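Local structure of septation protein imp2 (5C1F) at residues I233-S236 against C237-D241. The protein is required for normal septation and medial ring disassembly, its F-BAR domain, the part described here, probably binding phospholipid membranes. Residues are numbered along the deposited sequence; the frame is centred on the assembly and turned at random.
Sequences ISRS and CFNDD
Asn239 lies one turn beyond Arg235 on helix 162-252 of the F-BAR domain, its backbone N donating to Arg235 O at 2.9 Å, nearly straight (172°). From there the amide side chain can be followed outward. Asn239 CB and CG pass close to Arg235 O, Asn239 CG at 3.2 Å. Asn239 CG stands anti to its own carbonyl carbon (chi1 -70°), which turns the amide back along the helix toward Arg235. Asn239 OD1 sits over the centre of one face of the Arg235 guanidinium, 3.5 Å from Arg235 CZ, the two planes 74° apart; this is contact without a hydrogen bond. Asn239 ND2 hydrogen-bonds Ser88 OG on the neighbouring helix 69-155. With an alanine here, Ser88 OG would probably lose its amide partner and the guanidinium the oxygen over its face. Arg235 NH1 also comes obliquely to Phe238 CD2 (3.6 Å), guanidinium and ring planes 13° apart. Further round the helix, beside helix 69-155, one water bridges Ser236 O, Ser236 OG and Asp240 OD1, while Asp240 OD2 bonds His89. Polar groups thus tie successive turns together and link the helix to its neighbour in the bundle, with buried Asp240 gripped at both carboxylate oxygens.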
# COMPACT_ATOMS: atom_id res chain seq x y z
N ILE A 233 5.67 -9.17 -4.14
CA ILE A 233 5.47 -8.50 -2.86
C ILE A 233 6.77 -8.41 -2.06
O ILE A 233 7.06 -7.40 -1.43
CB ILE A 233 4.40 -9.21 -2.00
CG1 ILE A 233 3.06 -9.28 -2.73
CG2 ILE A 233 4.22 -8.50 -0.67
CD1 ILE A 233 2.44 -7.93 -3.01
N SER A 234 7.56 -9.48 -2.10
CA SER A 234 8.86 -9.48 -1.43
C SER A 234 9.78 -8.42 -2.04
O SER A 234 10.56 -7.79 -1.33
CB SER A 234 9.51 -10.86 -1.50
OG SER A 234 8.86 -11.79 -0.66
N ARG A 235 9.68 -8.23 -3.36
CA ARG A 235 10.45 -7.20 -4.05
C ARG A 235 10.02 -5.82 -3.57
O ARG A 235 10.85 -4.93 -3.37
CB ARG A 235 10.28 -7.32 -5.57
CG ARG A 235 11.01 -6.26 -6.38
CD ARG A 235 12.53 -6.36 -6.23
NE ARG A 235 13.23 -5.36 -7.04
CZ ARG A 235 14.54 -5.14 -6.99
NH1 ARG A 235 15.31 -5.83 -6.17
NH2 ARG A 235 15.09 -4.21 -7.78
N SER A 236 8.72 -5.66 -3.38
CA SER A 236 8.15 -4.42 -2.87
C SER A 236 8.70 -4.12 -1.48
O SER A 236 9.00 -2.97 -1.15
CB SER A 236 6.63 -4.51 -2.83
OG SER A 236 6.06 -3.33 -2.30
N CYS A 237 8.85 -5.16 -0.68
CA CYS A 237 9.36 -5.01 0.68
C CYS A 237 10.83 -4.62 0.67
O CYS A 237 11.25 -3.73 1.40
CB CYS A 237 9.15 -6.31 1.46
SG CYS A 237 7.42 -6.73 1.71
N PHE A 238 11.61 -5.30 -0.17
CA PHE A 238 13.02 -4.97 -0.32
C PHE A 238 13.21 -3.50 -0.73
O PHE A 238 13.96 -2.76 -0.10
CB PHE A 238 13.67 -5.90 -1.34
CG PHE A 238 15.13 -5.62 -1.59
CD1 PHE A 238 16.10 -6.12 -0.75
CD2 PHE A 238 15.53 -4.86 -2.69
CE1 PHE A 238 17.45 -5.87 -0.98
CE2 PHE A 238 16.87 -4.60 -2.92
CZ PHE A 238 17.83 -5.10 -2.07
N ASN A 239 12.50 -3.10 -1.78
CA ASN A 239 12.59 -1.73 -2.29
C ASN A 239 12.27 -0.68 -1.23
O ASN A 239 13.03 0.27 -1.03
CB ASN A 239 11.66 -1.54 -3.49
CG ASN A 239 12.14 -2.29 -4.72
OD1 ASN A 239 13.28 -2.75 -4.78
ND2 ASN A 239 11.27 -2.39 -5.72
N ASP A 240 11.14 -0.84 -0.54
CA ASP A 240 10.72 0.11 0.48
C ASP A 240 11.70 0.13 1.65
O ASP A 240 12.00 1.19 2.20
CB ASP A 240 9.32 -0.22 0.98
CG ASP A 240 8.24 0.23 0.02
OD1 ASP A 240 8.57 0.56 -1.14
OD2 ASP A 240 7.06 0.25 0.42
N ASP A 241 12.21 -1.04 2.03
CA ASP A 241 13.16 -1.12 3.13
C ASP A 241 14.47 -0.43 2.77
O ASP A 241 15.11 0.19 3.63
CB ASP A 241 13.43 -2.57 3.53
CG ASP A 241 14.38 -2.67 4.69
OD1 ASP A 241 14.14 -2.00 5.72
OD2 ASP A 241 15.39 -3.40 4.58
O HOH W 1 7.53 -1.02 -3.00